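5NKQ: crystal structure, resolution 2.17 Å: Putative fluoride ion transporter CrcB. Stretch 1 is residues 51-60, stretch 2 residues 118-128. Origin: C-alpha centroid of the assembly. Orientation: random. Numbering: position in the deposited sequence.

Stretch 1 (51-60) GVMVALIASH
Stretch 2 118-128: LGLATVRLLLR

Two helices of a single chain cross here, running in broadly the same direction with 40° between their N-to-C directions (signed crossing angle -40°) and only 7.0 Å between their axes at closest approach. Residues 51-59 form one helix and residues 118 to 125 are helical in the other; both begin earlier in the chain, and phi/psi stay near -65/-40 through most of their length. Gly-51 faces Gly-119, CA to CA 4.1 Å, and the helices then diverge, so that Ser-59 CA and Leu-127 CA stand 8.6 Å apart.

The close end depends on glycine. Gly-51 C lies 3.4 Å from Gly-119 C, so backbone meets backbone with no side chain between. An ideal CB on Gly-51 would sit 3.0 Å from Leu-120 N, and one on Gly-119 would sit 2.9 Å from Val-52 N; both are clashes. The contact also brings Gly-51 O to 3.5 Å from Leu-120 CA, a CA-H...O contact with an angle of 130° at the hydrogen. No conventional hydrogen bond joins the stretches: Gly-51 O instead accepts from Ala-55 N at 3.3 Å, within its own helix.

Val-123, which covers the most surface, points toward the first helix with chi1 at 174° (t). Its CB rests 3.6 Å from Ala-55 CB, while its two methyls reach neighbors one turn apart: CG2 lies 3.6 Å from Val-52 CG1, and CG1 lies 3.7 Å from Leu-56 CD2. A branched beta carbon suits this place because it spreads apolar surface close to the backbone. Val-52 is also t, at 171°, and its CA-to-CB bond points sideways; Leu-56 starts sideways too, but its mt rotamer (-76°, 177°) brings its end nearer.

Ala-55 is the matching small residue. Its CB points toward the second helix, and a lone methyl lets Val-123 approach at its beta carbon while still giving it something apolar to touch. The same methyl lies 4.2 Å from Leu-120 CD2 and 4.4 Å from Arg-124 CG, the latter an aliphatic part of a long side chain whose CA-to-CB bond points sideways.

Leu-120 closes the other part of the seam. Its CA-to-CB bond is sideways, but the mt rotamer (-65°, 166°) carries CD2 to 3.3 Å from Gly-51 O and 3.7 Å from Val-54 CG1. Leucine's reach is useful here: the branch lies beyond the beta carbon, so its methyl can rest against the oxygen of Gly-51 and meet Val-54, whose chi1 is t at 164°.

Where the helices have spread, a longer side chain spans the gap. Leu-127, mt at -71° and 176°, points toward Ser-59 and sets CD1 3.7 Å from Ser-59 CB. That serine is p (57°), which turns its hydroxyl back to its own helix, with OG 2.9 Å from Leu-56 O and 3.2 Å from Ala-55 O. The contact buries 432 Å² in all, both sides summed.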

ATOM      1  N   GLY A  51      -3.912  -6.829  11.470  1.00 30.14           N
ATOM      2  CA  GLY A  51      -4.459  -6.679  12.807  1.00 32.89           C
ATOM      3  C   GLY A  51      -4.510  -8.002  13.544  1.00 34.01           C
ATOM      4  O   GLY A  51      -4.266  -8.063  14.752  1.00 30.84           O
ATOM      5  N   VAL A  52      -4.820  -9.082  12.822  1.00 34.65           N
ATOM      6  CA  VAL A  52      -4.770 -10.417  13.411  1.00 33.61           C
ATOM      7  C   VAL A  52      -3.337 -10.773  13.787  1.00 35.82           C
ATOM      8  O   VAL A  52      -3.070 -11.279  14.883  1.00 39.05           O
ATOM      9  CB  VAL A  52      -5.371 -11.451  12.442  1.00 28.34           C
ATOM     10  CG1 VAL A  52      -5.128 -12.866  12.951  1.00 29.71           C
ATOM     11  CG2 VAL A  52      -6.858 -11.193  12.240  1.00 28.55           C
ATOM     12  N   MET A  53      -2.392 -10.508  12.880  1.00 35.26           N
ATOM     13  CA  MET A  53      -1.005 -10.887  13.127  1.00 31.39           C
ATOM     14  C   MET A  53      -0.398 -10.086  14.271  1.00 29.10           C
ATOM     15  O   MET A  53       0.280 -10.652  15.136  1.00 31.87           O
ATOM     16  CB  MET A  53      -0.179 -10.719  11.853  1.00 31.36           C
ATOM     17  CG  MET A  53      -0.420 -11.799  10.812  1.00 35.86           C
ATOM     18  SD  MET A  53      -0.194 -13.462  11.478  1.00 37.65           S
ATOM     19  CE  MET A  53       1.497 -13.371  12.063  1.00 37.22           C
ATOM     20  N   VAL A  54      -0.626  -8.770  14.294  1.00 27.71           N
ATOM     21  CA  VAL A  54      -0.081  -7.939  15.366  1.00 31.32           C
ATOM     22  C   VAL A  54      -0.578  -8.422  16.724  1.00 31.96           C
ATOM     23  O   VAL A  54       0.181  -8.466  17.700  1.00 35.87           O
ATOM     24  CB  VAL A  54      -0.430  -6.458  15.125  1.00 29.33           C
ATOM     25  CG1 VAL A  54      -0.234  -5.645  16.395  1.00 30.83           C
ATOM     26  CG2 VAL A  54       0.429  -5.891  14.006  1.00 28.53           C
ATOM     27  N   ALA A  55      -1.851  -8.812  16.804  1.00 33.00           N
ATOM     28  CA  ALA A  55      -2.388  -9.297  18.071  1.00 34.17           C
ATOM     29  C   ALA A  55      -1.836 -10.676  18.416  1.00 33.27           C
ATOM     30  O   ALA A  55      -1.591 -10.975  19.591  1.00 29.94           O
ATOM     31  CB  ALA A  55      -3.914  -9.319  18.019  1.00 30.43           C
ATOM     32  N   LEU A  56      -1.631 -11.529  17.408  1.00 34.36           N
ATOM     33  CA  LEU A  56      -1.076 -12.855  17.666  1.00 34.71           C
ATOM     34  C   LEU A  56       0.385 -12.774  18.092  1.00 34.07           C
ATOM     35  O   LEU A  56       0.820 -13.517  18.979  1.00 33.29           O
ATOM     36  CB  LEU A  56      -1.222 -13.738  16.428  1.00 34.77           C
ATOM     37  CG  LEU A  56      -2.616 -14.297  16.137  1.00 36.62           C
ATOM     38  CD1 LEU A  56      -2.613 -15.080  14.835  1.00 34.88           C
ATOM     39  CD2 LEU A  56      -3.088 -15.171  17.288  1.00 36.11           C
ATOM     40  N   ILE A  57       1.159 -11.882  17.465  1.00 31.42           N
ATOM     41  CA  ILE A  57       2.568 -11.733  17.821  1.00 30.02           C
ATOM     42  C   ILE A  57       2.707 -11.260  19.262  1.00 32.49           C
ATOM     43  O   ILE A  57       3.580 -11.728  20.003  1.00 37.61           O
ATOM     44  CB  ILE A  57       3.263 -10.772  16.838  1.00 32.69           C
ATOM     45  CG1 ILE A  57       3.304 -11.381  15.435  1.00 32.41           C
ATOM     46  CG2 ILE A  57       4.668 -10.435  17.314  1.00 29.13           C
ATOM     47  CD1 ILE A  57       3.612 -10.378  14.351  1.00 32.61           C
ATOM     48  N   ALA A  58       1.842 -10.335  19.686  1.00 33.51           N
ATOM     49  CA  ALA A  58       1.906  -9.832  21.054  1.00 33.73           C
ATOM     50  C   ALA A  58       1.593 -10.923  22.071  1.00 38.61           C
ATOM     51  O   ALA A  58       2.112 -10.891  23.192  1.00 43.31           O
ATOM     52  CB  ALA A  58       0.946  -8.654  21.226  1.00 30.55           C
ATOM     53  N   SER A  59       0.755 -11.887  21.703  1.00 41.21           N
ATOM     54  CA  SER A  59       0.403 -12.990  22.586  1.00 44.25           C
ATOM     55  C   SER A  59       1.337 -14.185  22.443  1.00 40.72           C
ATOM     56  O   SER A  59       1.196 -15.155  23.196  1.00 37.36           O
ATOM     57  CB  SER A  59      -1.042 -13.431  22.331  1.00 47.51           C
ATOM     58  OG  SER A  59      -1.232 -13.792  20.974  1.00 49.93           O
ATOM     59  N   HIS A  60       2.277 -14.144  21.503  1.00 40.23           N
ATOM     60  CA  HIS A  60       3.263 -15.207  21.311  1.00 43.67           C
ATOM     61  C   HIS A  60       4.645 -14.587  21.145  1.00 44.45           C
ATOM     62  O   HIS A  60       5.208 -14.575  20.043  1.00 47.05           O
ATOM     63  CB  HIS A  60       2.908 -16.079  20.106  1.00 47.51           C
ATOM     64  CG  HIS A  60       1.663 -16.888  20.290  1.00 53.45           C
ATOM     65  ND1 HIS A  60       0.399 -16.352  20.151  1.00 53.85           N
ATOM     66  CD2 HIS A  60       1.486 -18.194  20.598  1.00 54.92           C
ATOM     67  CE1 HIS A  60      -0.502 -17.295  20.368  1.00 55.60           C
ATOM     68  NE2 HIS A  60       0.131 -18.422  20.641  1.00 55.12           N
ATOM     69  N   LEU A 118     -10.559  -4.186  13.501  1.00 37.92           N
ATOM     70  CA  LEU A 118     -11.333  -5.415  13.642  1.00 40.66           C
ATOM     71  C   LEU A 118     -10.422  -6.623  13.821  1.00 36.31           C
ATOM     72  O   LEU A 118     -10.744  -7.543  14.581  1.00 37.22           O
ATOM     73  CB  LEU A 118     -12.245  -5.608  12.430  1.00 43.80           C
ATOM     74  CG  LEU A 118     -13.490  -4.724  12.355  1.00 47.99           C
ATOM     75  CD1 LEU A 118     -14.260  -4.995  11.072  1.00 46.48           C
ATOM     76  CD2 LEU A 118     -14.375  -4.945  13.572  1.00 47.50           C
ATOM     77  N   GLY A 119      -9.283  -6.639  13.125  1.00 32.75           N
ATOM     78  CA  GLY A 119      -8.352  -7.745  13.279  1.00 33.59           C
ATOM     79  C   GLY A 119      -7.741  -7.803  14.665  1.00 34.83           C
ATOM     80  O   GLY A 119      -7.581  -8.885  15.237  1.00 37.14           O
ATOM     81  N   LEU A 120      -7.391  -6.642  15.224  1.00 34.91           N
ATOM     82  CA  LEU A 120      -6.879  -6.602  16.590  1.00 37.82           C
ATOM     83  C   LEU A 120      -7.941  -7.053  17.585  1.00 34.33           C
ATOM     84  O   LEU A 120      -7.653  -7.831  18.503  1.00 33.47           O
ATOM     85  CB  LEU A 120      -6.395  -5.192  16.928  1.00 39.20           C
ATOM     86  CG  LEU A 120      -5.193  -4.655  16.150  1.00 40.42           C
ATOM     87  CD1 LEU A 120      -5.066  -3.154  16.346  1.00 39.34           C
ATOM     88  CD2 LEU A 120      -3.920  -5.359  16.588  1.00 38.08           C
ATOM     89  N   ALA A 121      -9.178  -6.581  17.414  1.00 32.84           N
ATOM     90  CA  ALA A 121     -10.235  -6.912  18.362  1.00 29.51           C
ATOM     91  C   ALA A 121     -10.667  -8.367  18.250  1.00 38.64           C
ATOM     92  O   ALA A 121     -11.120  -8.953  19.239  1.00 39.21           O
ATOM     93  CB  ALA A 121     -11.433  -5.984  18.158  1.00 29.69           C
ATOM     94  N   THR A 122     -10.538  -8.967  17.064  1.00 38.91           N
ATOM     95  CA  THR A 122     -10.957 -10.354  16.887  1.00 39.19           C
ATOM     96  C   THR A 122     -10.079 -11.300  17.696  1.00 38.95           C
ATOM     97  O   THR A 122     -10.583 -12.188  18.393  1.00 41.12           O
ATOM     98  CB  THR A 122     -10.927 -10.729  15.405  1.00 39.81           C
ATOM     99  OG1 THR A 122     -11.818  -9.877  14.676  1.00 45.19           O
ATOM    100  CG2 THR A 122     -11.352 -12.178  15.214  1.00 38.79           C
ATOM    101  N   VAL A 123      -8.760 -11.125  17.616  1.00 38.27           N
ATOM    102  CA  VAL A 123      -7.850 -12.011  18.336  1.00 40.03           C
ATOM    103  C   VAL A 123      -7.902 -11.731  19.833  1.00 38.39           C
ATOM    104  O   VAL A 123      -7.933 -12.659  20.649  1.00 38.54           O
ATOM    105  CB  VAL A 123      -6.423 -11.873  17.780  1.00 42.97           C
ATOM    106  CG1 VAL A 123      -5.440 -12.670  18.624  1.00 44.53           C
ATOM    107  CG2 VAL A 123      -6.376 -12.327  16.331  1.00 44.28           C
ATOM    108  N   ARG A 124      -7.916 -10.452  20.219  1.00 38.56           N
ATOM    109  CA  ARG A 124      -7.970 -10.107  21.636  1.00 40.62           C
ATOM    110  C   ARG A 124      -9.263 -10.590  22.283  1.00 43.54           C
ATOM    111  O   ARG A 124      -9.286 -10.876  23.485  1.00 47.15           O
ATOM    112  CB  ARG A 124      -7.809  -8.598  21.812  1.00 44.05           C
ATOM    113  CG  ARG A 124      -6.417  -8.090  21.463  1.00 51.22           C
ATOM    114  CD  ARG A 124      -6.389  -6.579  21.301  1.00 55.06           C
ATOM    115  NE  ARG A 124      -5.045  -6.094  20.998  1.00 58.73           N
ATOM    116  CZ  ARG A 124      -4.758  -4.840  20.665  1.00 60.01           C
ATOM    117  NH1 ARG A 124      -5.725  -3.935  20.585  1.00 60.97           N
ATOM    118  NH2 ARG A 124      -3.506  -4.490  20.407  1.00 58.48           N
ATOM    119  N   LEU A 125     -10.344 -10.688  21.505  1.00 41.80           N
ATOM    120  CA  LEU A 125     -11.582 -11.254  22.030  1.00 42.08           C
ATOM    121  C   LEU A 125     -11.449 -12.758  22.244  1.00 40.38           C
ATOM    122  O   LEU A 125     -11.914 -13.291  23.258  1.00 42.09           O
ATOM    123  CB  LEU A 125     -12.741 -10.933  21.082  1.00 43.34           C
ATOM    124  CG  LEU A 125     -14.182 -11.355  21.399  1.00 46.90           C
ATOM    125  CD1 LEU A 125     -14.487 -12.745  20.856  1.00 46.69           C
ATOM    126  CD2 LEU A 125     -14.474 -11.280  22.892  1.00 49.71           C
ATOM    127  N   LEU A 126     -10.809 -13.456  21.305  1.00 39.55           N
ATOM    128  CA  LEU A 126     -10.644 -14.901  21.409  1.00 37.70           C
ATOM    129  C   LEU A 126      -9.610 -15.309  22.451  1.00 43.84           C
ATOM    130  O   LEU A 126      -9.483 -16.506  22.732  1.00 47.16           O
ATOM    131  CB  LEU A 126     -10.261 -15.481  20.047  1.00 34.87           C
ATOM    132  CG  LEU A 126     -11.321 -15.384  18.947  1.00 37.69           C
ATOM    133  CD1 LEU A 126     -10.712 -15.693  17.587  1.00 38.76           C
ATOM    134  CD2 LEU A 126     -12.481 -16.323  19.242  1.00 38.06           C
ATOM    135  N   LEU A 127      -8.873 -14.359  23.022  1.00 47.20           N
ATOM    136  CA  LEU A 127      -7.876 -14.662  24.039  1.00 47.43           C
ATOM    137  C   LEU A 127      -8.416 -14.566  25.459  1.00 47.08           C
ATOM    138  O   LEU A 127      -7.759 -15.052  26.387  1.00 47.46           O
ATOM    139  CB  LEU A 127      -6.669 -13.728  23.893  1.00 47.34           C
ATOM    140  CG  LEU A 127      -5.773 -13.959  22.677  1.00 50.78           C
ATOM    141  CD1 LEU A 127      -4.683 -12.902  22.609  1.00 52.22           C
ATOM    142  CD2 LEU A 127      -5.170 -15.355  22.715  1.00 50.58           C
ATOM    143  N   ARG A 128      -9.582 -13.959  25.654  1.00 50.83           N
ATOM    144  CA  ARG A 128     -10.149 -13.812  26.989  1.00 54.25           C
ATOM    145  C   ARG A 128     -10.706 -15.137  27.498  1.00 52.07           C
ATOM    146  O   ARG A 128     -10.770 -16.119  26.758  1.00 50.52           O
ATOM    147  CB  ARG A 128     -11.244 -12.744  26.994  1.00 56.55           C
ATOM    148  CG  ARG A 128     -10.812 -11.405  26.417  1.00 60.29           C
ATOM    149  CD  ARG A 128     -11.758 -10.298  26.849  1.00 64.80           C
ATOM    150  NE  ARG A 128     -11.601  -9.979  28.266  1.00 71.16           N
ATOM    151  CZ  ARG A 128     -12.450  -9.232  28.964  1.00 74.40           C
ATOM    152  NH1 ARG A 128     -13.529  -8.728  28.380  1.00 76.32           N
ATOM    153  NH2 ARG A 128     -12.224  -8.992  30.247  1.00 74.46           N
TER